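Local coordinates for taurine:2-oxoglutarate aminotransferase (Bifidobacterium kashiwanohense PV20-2, PDB 6JIX), which probably transfers amino groups from taurine to 2-oxoglutarate using pyridoxal 5'-phosphate, as a class-III aminotransferase, at residues G38-D43 with A426-E431; E352-K357 with K435-L440; L373-N378 with E383-Y388. All blocks are in the same frame, centred on the assembly; numbering follows the deposited sequence.

Contact 1. Residues G38-D43 with A426-E431; sequences GIYFWD and AEQLEE
Gln428, in the first turn of the helix that starts at Ala426, carries nearly all of the helix's share of this contact, reaching across to Ile39, just before strand 40-43, and Tyr40, its first residue. Its carboxamide nitrogen NE2 donates a nearly straight hydrogen bond to Tyr40 OH (3.0 Å, 164° at the hydrogen), and the hydroxyl lies close to the amide plane. Ring and amide are turned 60° apart. A water accepts a second bond from Gln428 NE2 at 2.9 Å and also takes the backbone N-H of Ile39, so both donor positions of the amide are used. The other end, OE1, accepts a hydrogen bond from Thr425 N, which fixes which way round the group sits. Ile39 comes from the opposite direction: CD1 lies by the amide, 3.6 Å from Gln428 CD. With chi1 at 75°, its CG1 sits between backbone N and carbonyl carbon, 3.3 Å above the centre of the Tyr40 ring. One turn on, Glu431 adds a marginal approach, OE1 lying 4.3 Å from Tyr40 OH. The small, largely polar interface thus joins the N-terminal sheet to the last long helix through one amide, whose rotation is set by bonds at both ends.

Contact 2. Residues E352-K357 with K435-L440; sequences ESMVEK and KLDKVL
Met354, Asp437 and, to a lesser degree, Lys357 make up most of this helix-helix contact. Asp437 stands with CG anti to its own backbone N (chi1 177°), which carries the carboxylate across towards helix 336-357. There Lys357 meets it in a salt bridge: NZ lies 3.1 Å from Asp437 OD1, using the syn lone pair of that oxygen, and has a weak hydrogen bond to Asp437 OD2. The lysine is extended from CG outward, crosses the aspartate at about a right angle, and delivers its ammonium from the solvent side of the contact. Asp437 OD2 is also hydrogen-bonded to His358 NE2, so the carboxylate is held by two residues, one at the C-terminal end of helix 336-357 and one just past it. Met354 lies deeper. Bent at chi2 and chi3, it sets its sulfur beside the aspartate, with SD 3.8 Å from Asp437 CB, and SD also packs 3.9 Å from Leu440 CD1. With an alanine here in place of Asp437, the Lys357 ammonium and His358 NE2 would probably lose the carboxylate they share, and the thioether of Met354 its neighbour. The local axes run nearly parallel, 23° apart and 11.3 Å at closest approach. Around them, Leu436 packs on Phe350 and Leu351 of helix 336-357 and on Leu402 of helix 395-404, while Leu440 and Val355 both rest on Val361 of strand 361-367.

Contact 3. Residues L373-N378 with E383-Y388; sequences LTIVKN and ELMAPY
Met385 lies across the end of strand 370-376, touching Ile375, Val376 and Lys377. Its CG is anti to the backbone N (chi1 177°), and bends at chi2 and chi3 fold the thioether back over the strand: CB packs 3.8 Å from Ile375 CG2, CE lies 3.6 Å from Val376 O, and SD meets Lys377 CG at 3.7 Å. Ile375 turns its CG2 branch to this methionine, the two side chains crossing at a slant. Lys377 and Glu383 run side by side in the same direction, with Lys377 CD 3.8 Å from Glu383 OE1, yet the charged ends stay 6.0 Å apart (NZ to OE1); the lysine, bent at chi4, sends NZ to Leu447 O instead. Val376 and Leu384 form an antiparallel non-hydrogen-bonded pair with diverging side chains. Backbone bonds flank it: Met385 N donates to Ile375 O (3.1 Å, 162° at the hydrogen), and Lys377 N to Glu383 O (2.8 Å), more bent at 134°. Ile375 O also receives Thr414 OG1. A short antiparallel hairpin results, its loop drawn in by Asn378 OD1 on Thr381 N: weakly bonded strand 383-384 folds back on the far end of 370-376, the central strand of the C-terminal three-stranded sheet, where the chain turns a corner at Lys377.

Overall arrangement
Helix 426-447 joins contacts 1 and 2: its first turns meet the N-terminal sheet, its middle turns meet helix 336-357, and the two centres lie 18 Å apart. Contact 3 lies 15 Å from contact 2, centre to centre, and touches it directly, Leu440 CD1 packing 3.8 Å from Leu373 CD1. Contacts 1 and 3 do not touch; their nearest atoms are about 12 Å apart. Along the chain, contact 3 is nested within the loops closed by each of the others. None lines the cofactor site, but Thr409, which binds a glutamate, lies about 12 Å from Ile39, 9 Å from Leu440 and 10 Å from Ile375, side chain to side chain.

Contact 1. Residues G38-D43 with A426-E431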
loop_
_atom_site.group_PDB
_atom_site.type_symbol
_atom_site.label_atom_id
_atom_site.label_comp_id
_atom_site.label_asym_id
_atom_site.label_seq_id
_atom_site.Cartn_x
_atom_site.Cartn_y
_atom_site.Cartn_z
ATOM N N GLY A 38 -7.570 -21.150 -13.253
ATOM C CA GLY A 38 -7.331 -22.267 -12.364
ATOM C C GLY A 38 -5.935 -22.182 -11.794
ATOM O O GLY A 38 -5.497 -21.134 -11.301
ATOM N N ILE A 39 -5.202 -23.285 -11.892
ATOM C CA ILE A 39 -3.853 -23.368 -11.361
ATOM C C ILE A 39 -2.796 -23.122 -12.446
ATOM O O ILE A 39 -1.642 -23.513 -12.268
ATOM C CB ILE A 39 -3.606 -24.707 -10.653
ATOM C CG1 ILE A 39 -3.447 -25.814 -11.698
ATOM C CG2 ILE A 39 -4.733 -25.002 -9.653
ATOM C CD1 ILE A 39 -2.759 -27.044 -11.197
ATOM N N TYR A 40 -3.171 -22.513 -13.577
ATOM C CA TYR A 40 -2.268 -22.344 -14.711
ATOM C C TYR A 40 -2.234 -20.895 -15.174
ATOM O O TYR A 40 -3.124 -20.091 -14.871
ATOM C CB TYR A 40 -2.666 -23.230 -15.908
ATOM C CG TYR A 40 -2.932 -24.655 -15.522
ATOM C CD1 TYR A 40 -1.883 -25.543 -15.296
ATOM C CD2 TYR A 40 -4.227 -25.109 -15.353
ATOM C CE1 TYR A 40 -2.122 -26.849 -14.921
ATOM C CE2 TYR A 40 -4.480 -26.408 -14.978
ATOM C CZ TYR A 40 -3.425 -27.280 -14.766
ATOM O OH TYR A 40 -3.692 -28.576 -14.382
ATOM N N PHE A 41 -1.182 -20.575 -15.924
ATOM C CA PHE A 41 -1.139 -19.360 -16.728
ATOM C C PHE A 41 -0.316 -19.663 -17.975
ATOM O O PHE A 41 0.369 -20.694 -18.049
ATOM C CB PHE A 41 -0.605 -18.148 -15.946
ATOM C CG PHE A 41 0.752 -18.336 -15.346
ATOM C CD1 PHE A 41 1.897 -18.115 -16.095
ATOM C CD2 PHE A 41 0.892 -18.689 -14.009
ATOM C CE1 PHE A 41 3.158 -18.257 -15.527
ATOM C CE2 PHE A 41 2.145 -18.836 -13.441
ATOM C CZ PHE A 41 3.281 -18.621 -14.205
ATOM N N TRP A 42 -0.455 -18.796 -18.992
ATOM C CA TRP A 42 0.088 -19.057 -20.319
ATOM C C TRP A 42 0.869 -17.862 -20.829
ATOM O O TRP A 42 0.417 -16.717 -20.705
ATOM C CB TRP A 42 -1.041 -19.385 -21.313
ATOM C CG TRP A 42 -1.724 -20.705 -21.042
ATOM C CD1 TRP A 42 -1.460 -21.912 -21.636
ATOM C CD2 TRP A 42 -2.776 -20.946 -20.101
ATOM N NE1 TRP A 42 -2.276 -22.881 -21.116
ATOM C CE2 TRP A 42 -3.096 -22.317 -20.175
ATOM C CE3 TRP A 42 -3.483 -20.133 -19.206
ATOM C CZ2 TRP A 42 -4.093 -22.894 -19.384
ATOM C CZ3 TRP A 42 -4.472 -20.713 -18.423
ATOM C CH2 TRP A 42 -4.764 -22.077 -18.515
ATOM N N ASP A 43 2.011 -18.131 -21.465
ATOM C CA ASP A 43 2.714 -17.072 -22.177
ATOM C C ASP A 43 2.083 -16.911 -23.563
ATOM O O ASP A 43 1.168 -17.644 -23.939
ATOM C CB ASP A 43 4.220 -17.365 -22.252
ATOM C CG ASP A 43 4.547 -18.684 -22.969
ATOM O OD1 ASP A 43 3.845 -19.010 -23.961
ATOM O OD2 ASP A 43 5.509 -19.390 -22.547
ATOM N N ALA A 426 -5.889 -33.898 -6.255
ATOM C CA ALA A 426 -4.933 -35.000 -6.178
ATOM C C ALA A 426 -4.344 -35.314 -7.552
ATOM O O ALA A 426 -3.123 -35.451 -7.697
ATOM C CB ALA A 426 -5.594 -36.241 -5.571
ATOM N N GLU A 427 -5.195 -35.411 -8.586
ATOM C CA GLU A 427 -4.675 -35.764 -9.904
ATOM C C GLU A 427 -3.665 -34.732 -10.385
ATOM O O GLU A 427 -2.605 -35.070 -10.923
ATOM C CB GLU A 427 -5.813 -35.913 -10.921
ATOM C CG GLU A 427 -5.357 -36.625 -12.219
ATOM C CD GLU A 427 -5.808 -35.929 -13.527
ATOM O OE1 GLU A 427 -4.975 -35.932 -14.460
ATOM O OE2 GLU A 427 -6.972 -35.429 -13.669
ATOM N N GLN A 428 -3.947 -33.464 -10.149
ATOM C CA GLN A 428 -3.019 -32.434 -10.580
ATOM C C GLN A 428 -1.686 -32.559 -9.849
ATOM O O GLN A 428 -0.615 -32.494 -10.466
ATOM C CB GLN A 428 -3.657 -31.069 -10.354
ATOM C CG GLN A 428 -4.592 -30.649 -11.472
ATOM C CD GLN A 428 -5.430 -29.435 -11.101
ATOM O OE1 GLN A 428 -5.983 -29.363 -9.994
ATOM N NE2 GLN A 428 -5.524 -28.469 -12.022
ATOM N N LEU A 429 -1.728 -32.720 -8.528
ATOM C CA LEU A 429 -0.499 -32.986 -7.785
ATOM C C LEU A 429 0.258 -34.151 -8.414
ATOM O O LEU A 429 1.465 -34.060 -8.683
ATOM C CB LEU A 429 -0.826 -33.271 -6.316
ATOM C CG LEU A 429 -1.206 -32.038 -5.484
ATOM C CD1 LEU A 429 -1.632 -32.438 -4.085
ATOM C CD2 LEU A 429 -0.058 -31.052 -5.438
ATOM N N GLU A 430 -0.450 -35.253 -8.685
ATOM C CA GLU A 430 0.190 -36.437 -9.253
ATOM C C GLU A 430 0.789 -36.182 -10.627
ATOM O O GLU A 430 1.584 -36.998 -11.099
ATOM C CB GLU A 430 -0.797 -37.604 -9.312
ATOM C CG GLU A 430 -0.713 -38.506 -8.075
ATOM C CD GLU A 430 -2.075 -38.790 -7.462
ATOM O OE1 GLU A 430 -3.054 -38.967 -8.236
ATOM O OE2 GLU A 430 -2.160 -38.828 -6.206
ATOM N N GLU A 431 0.413 -35.090 -11.289
ATOM C CA GLU A 431 0.981 -34.746 -12.585
ATOM C C GLU A 431 2.168 -33.810 -12.478
ATOM O O GLU A 431 3.028 -33.820 -13.363
ATOM C CB GLU A 431 -0.053 -34.055 -13.491
ATOM C CG GLU A 431 -1.474 -34.609 -13.462
ATOM C CD GLU A 431 -2.370 -33.909 -14.478
ATOM O OE1 GLU A 431 -2.305 -32.655 -14.531
ATOM O OE2 GLU A 431 -3.113 -34.613 -15.219
HETATM O O HOH W 1 -6.710 -25.810 -12.377
#

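Contact 2. Residues E352-K357 with K435-L440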
loop_
_atom_site.group_PDB
_atom_site.type_symbol
_atom_site.label_atom_id
_atom_site.label_comp_id
_atom_site.label_asym_id
_atom_site.label_seq_id
_atom_site.Cartn_x
_atom_site.Cartn_y
_atom_site.Cartn_z
ATOM N N GLU A 352 8.794 -35.675 1.813
ATOM C CA GLU A 352 9.570 -36.515 2.718
ATOM C C GLU A 352 10.332 -37.589 1.953
ATOM O O GLU A 352 11.495 -37.878 2.254
ATOM C CB GLU A 352 8.653 -37.150 3.759
ATOM C CG GLU A 352 8.291 -36.211 4.884
ATOM C CD GLU A 352 7.271 -36.794 5.851
ATOM O OE1 GLU A 352 6.670 -36.015 6.625
ATOM O OE2 GLU A 352 7.069 -38.026 5.850
ATOM N N SER A 353 9.686 -38.192 0.959
ATOM C CA SER A 353 10.330 -39.182 0.113
ATOM C C SER A 353 11.367 -38.570 -0.822
ATOM O O SER A 353 12.239 -39.288 -1.324
ATOM C CB SER A 353 9.271 -39.901 -0.698
ATOM O OG SER A 353 8.874 -39.063 -1.752
ATOM N N MET A 354 11.290 -37.267 -1.087
ATOM C CA MET A 354 12.381 -36.627 -1.811
ATOM C C MET A 354 13.629 -36.517 -0.944
ATOM O O MET A 354 14.745 -36.502 -1.476
ATOM C CB MET A 354 11.946 -35.253 -2.316
ATOM C CG MET A 354 10.881 -35.296 -3.415
ATOM S SD MET A 354 11.435 -36.041 -4.975
ATOM C CE MET A 354 10.668 -37.658 -4.824
ATOM N N VAL A 355 13.461 -36.432 0.386
ATOM C CA VAL A 355 14.608 -36.459 1.294
ATOM C C VAL A 355 15.323 -37.801 1.199
ATOM O O VAL A 355 16.546 -37.859 1.027
ATOM C CB VAL A 355 14.181 -36.153 2.742
ATOM C CG1 VAL A 355 15.388 -36.301 3.681
ATOM C CG2 VAL A 355 13.592 -34.745 2.844
ATOM N N GLU A 356 14.566 -38.898 1.309
ATOM C CA GLU A 356 15.161 -40.225 1.203
ATOM C C GLU A 356 15.780 -40.465 -0.178
ATOM O O GLU A 356 16.749 -41.216 -0.296
ATOM C CB GLU A 356 14.117 -41.299 1.533
ATOM N N LYS A 357 15.248 -39.855 -1.232
ATOM C CA LYS A 357 15.685 -40.224 -2.575
ATOM C C LYS A 357 16.839 -39.397 -3.139
ATOM O O LYS A 357 17.440 -39.811 -4.137
ATOM C CB LYS A 357 14.506 -40.144 -3.558
ATOM C CG LYS A 357 14.855 -40.649 -4.966
ATOM C CD LYS A 357 13.718 -40.502 -5.974
ATOM C CE LYS A 357 14.255 -40.527 -7.409
ATOM N NZ LYS A 357 13.209 -40.852 -8.432
ATOM N N LYS A 435 7.704 -33.599 -11.934
ATOM C CA LYS A 435 8.624 -32.615 -12.501
ATOM C C LYS A 435 9.647 -32.143 -11.458
ATOM O O LYS A 435 10.803 -31.838 -11.799
ATOM C CB LYS A 435 7.828 -31.439 -13.093
ATOM N N LEU A 436 9.236 -32.058 -10.187
ATOM C CA LEU A 436 10.163 -31.696 -9.124
ATOM C C LEU A 436 11.181 -32.804 -8.892
ATOM O O LEU A 436 12.375 -32.536 -8.705
ATOM C CB LEU A 436 9.384 -31.403 -7.845
ATOM C CG LEU A 436 10.153 -31.085 -6.561
ATOM C CD1 LEU A 436 10.996 -29.803 -6.685
ATOM C CD2 LEU A 436 9.156 -30.969 -5.420
ATOM N N ASP A 437 10.722 -34.061 -8.912
ATOM C CA ASP A 437 11.630 -35.195 -8.772
ATOM C C ASP A 437 12.644 -35.228 -9.910
ATOM O O ASP A 437 13.834 -35.456 -9.678
ATOM C CB ASP A 437 10.822 -36.491 -8.715
ATOM C CG ASP A 437 11.700 -37.722 -8.646
ATOM O OD1 ASP A 437 11.990 -38.311 -9.711
ATOM O OD2 ASP A 437 12.100 -38.102 -7.526
ATOM N N LYS A 438 12.192 -35.014 -11.148
ATOM C CA LYS A 438 13.114 -34.997 -12.279
ATOM C C LYS A 438 14.183 -33.935 -12.091
ATOM O O LYS A 438 15.362 -34.188 -12.355
ATOM C CB LYS A 438 12.376 -34.747 -13.601
ATOM C CG LYS A 438 11.405 -35.834 -14.038
ATOM C CD LYS A 438 11.764 -37.199 -13.421
ATOM C CE LYS A 438 11.238 -38.333 -14.283
ATOM N NZ LYS A 438 9.992 -37.888 -14.973
ATOM N N VAL A 439 13.793 -32.736 -11.641
ATOM C CA VAL A 439 14.760 -31.647 -11.525
ATOM C C VAL A 439 15.732 -31.905 -10.382
ATOM O O VAL A 439 16.931 -31.620 -10.498
ATOM C CB VAL A 439 14.046 -30.298 -11.341
ATOM C CG1 VAL A 439 15.046 -29.238 -10.866
ATOM C CG2 VAL A 439 13.352 -29.863 -12.639
ATOM N N LEU A 440 15.240 -32.454 -9.265
ATOM C CA LEU A 440 16.130 -32.778 -8.154
ATOM C C LEU A 440 17.213 -33.771 -8.583
ATOM O O LEU A 440 18.366 -33.674 -8.147
ATOM C CB LEU A 440 15.323 -33.304 -6.963
ATOM C CG LEU A 440 14.315 -32.277 -6.415
ATOM C CD1 LEU A 440 13.573 -32.777 -5.186
ATOM C CD2 LEU A 440 14.998 -30.955 -6.114
#

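Contact 3. Residues L373-N378 with E383-Y388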
loop_
_atom_site.group_PDB
_atom_site.type_symbol
_atom_site.label_atom_id
_atom_site.label_comp_id
_atom_site.label_asym_id
_atom_site.label_seq_id
_atom_site.Cartn_x
_atom_site.Cartn_y
_atom_site.Cartn_z
ATOM N N LEU A 373 11.601 -27.342 0.492
ATOM C CA LEU A 373 12.737 -28.242 0.580
ATOM C C LEU A 373 14.010 -27.442 0.837
ATOM O O LEU A 373 14.249 -26.412 0.186
ATOM C CB LEU A 373 12.884 -29.050 -0.705
ATOM C CG LEU A 373 11.690 -29.929 -1.089
ATOM C CD1 LEU A 373 11.994 -30.689 -2.381
ATOM C CD2 LEU A 373 11.284 -30.879 0.041
ATOM N N THR A 374 14.823 -27.908 1.791
ATOM C CA THR A 374 16.163 -27.362 1.974
ATOM C C THR A 374 17.132 -28.108 1.063
ATOM O O THR A 374 17.330 -29.321 1.210
ATOM C CB THR A 374 16.615 -27.442 3.427
ATOM O OG1 THR A 374 15.701 -26.711 4.256
ATOM C CG2 THR A 374 17.984 -26.822 3.540
ATOM N N ILE A 375 17.723 -27.382 0.119
ATOM C CA ILE A 375 18.659 -27.940 -0.850
ATOM C C ILE A 375 20.075 -27.807 -0.296
ATOM O O ILE A 375 20.478 -26.735 0.175
ATOM C CB ILE A 375 18.520 -27.224 -2.204
ATOM C CG1 ILE A 375 17.056 -27.223 -2.640
ATOM C CG2 ILE A 375 19.382 -27.882 -3.251
ATOM C CD1 ILE A 375 16.400 -28.587 -2.595
ATOM N N VAL A 376 20.838 -28.892 -0.359
ATOM C CA VAL A 376 22.171 -28.934 0.223
ATOM C C VAL A 376 23.178 -29.362 -0.837
ATOM O O VAL A 376 22.857 -30.129 -1.749
ATOM C CB VAL A 376 22.232 -29.889 1.432
ATOM C CG1 VAL A 376 21.372 -29.366 2.587
ATOM C CG2 VAL A 376 21.803 -31.281 1.007
ATOM N N LYS A 377 24.407 -28.841 -0.718
ATOM C CA LYS A 377 25.519 -29.327 -1.526
ATOM C C LYS A 377 26.081 -30.636 -0.988
ATOM O O LYS A 377 26.848 -31.303 -1.692
ATOM C CB LYS A 377 26.642 -28.276 -1.571
ATOM C CG LYS A 377 26.866 -27.617 -2.937
ATOM C CD LYS A 377 28.305 -27.124 -3.093
ATOM C CE LYS A 377 28.608 -26.676 -4.525
ATOM N NZ LYS A 377 29.077 -27.776 -5.422
ATOM N N ASN A 378 25.649 -31.048 0.204
ATOM C CA ASN A 378 26.284 -32.122 0.947
ATOM C C ASN A 378 25.409 -32.572 2.111
ATOM O O ASN A 378 25.392 -31.928 3.166
ATOM C CB ASN A 378 27.640 -31.636 1.456
ATOM C CG ASN A 378 28.591 -32.763 1.757
ATOM O OD1 ASN A 378 28.393 -33.545 2.707
ATOM N ND2 ASN A 378 29.648 -32.855 0.949
ATOM N N GLU A 383 26.127 -28.905 4.511
ATOM C CA GLU A 383 26.532 -27.724 3.760
ATOM C C GLU A 383 25.411 -27.282 2.822
ATOM O O GLU A 383 24.982 -28.047 1.952
ATOM C CB GLU A 383 27.807 -28.005 2.979
ATOM C CG GLU A 383 28.235 -26.819 2.155
ATOM C CD GLU A 383 29.334 -27.169 1.194
ATOM O OE1 GLU A 383 29.699 -26.298 0.370
ATOM O OE2 GLU A 383 29.827 -28.323 1.273
ATOM N N LEU A 384 24.924 -26.057 3.012
ATOM C CA LEU A 384 23.797 -25.565 2.226
ATOM C C LEU A 384 24.213 -25.315 0.782
ATOM O O LEU A 384 25.370 -25.007 0.491
ATOM C CB LEU A 384 23.233 -24.287 2.841
ATOM C CG LEU A 384 22.873 -24.419 4.317
ATOM C CD1 LEU A 384 22.217 -23.163 4.828
ATOM C CD2 LEU A 384 21.955 -25.602 4.490
ATOM N N MET A 385 23.257 -25.484 -0.130
ATOM C CA MET A 385 23.520 -25.214 -1.537
ATOM C C MET A 385 23.650 -23.721 -1.799
ATOM O O MET A 385 24.278 -23.306 -2.785
ATOM C CB MET A 385 22.412 -25.810 -2.397
ATOM C CG MET A 385 22.557 -25.507 -3.869
ATOM S SD MET A 385 23.811 -26.540 -4.649
ATOM C CE MET A 385 22.996 -28.145 -4.738
ATOM N N ALA A 386 23.038 -22.908 -0.958
ATOM C CA ALA A 386 23.226 -21.460 -1.003
ATOM C C ALA A 386 23.146 -20.953 0.432
ATOM O O ALA A 386 22.042 -20.795 0.981
ATOM C CB ALA A 386 22.193 -20.778 -1.896
ATOM N N PRO A 387 24.289 -20.704 1.080
ATOM C CA PRO A 387 24.264 -20.191 2.460
ATOM C C PRO A 387 23.710 -18.776 2.485
ATOM O O PRO A 387 23.615 -18.106 1.453
ATOM C CB PRO A 387 25.731 -20.235 2.915
ATOM C CG PRO A 387 26.549 -20.414 1.660
ATOM C CD PRO A 387 25.625 -20.592 0.469
ATOM N N TYR A 388 23.359 -18.313 3.689
ATOM C CA TYR A 388 22.622 -17.059 3.824
ATOM C C TYR A 388 23.258 -15.942 3.006
ATOM O O TYR A 388 24.456 -15.666 3.122
ATOM C CB TYR A 388 22.515 -16.630 5.296
ATOM C CG TYR A 388 21.633 -15.394 5.436
ATOM C CD1 TYR A 388 20.252 -15.478 5.251
ATOM C CD2 TYR A 388 22.184 -14.135 5.681
ATOM C CE1 TYR A 388 19.445 -14.358 5.345
ATOM C CE2 TYR A 388 21.382 -13.007 5.772
ATOM C CZ TYR A 388 20.008 -13.126 5.599
ATOM O OH TYR A 388 19.196 -12.010 5.685
#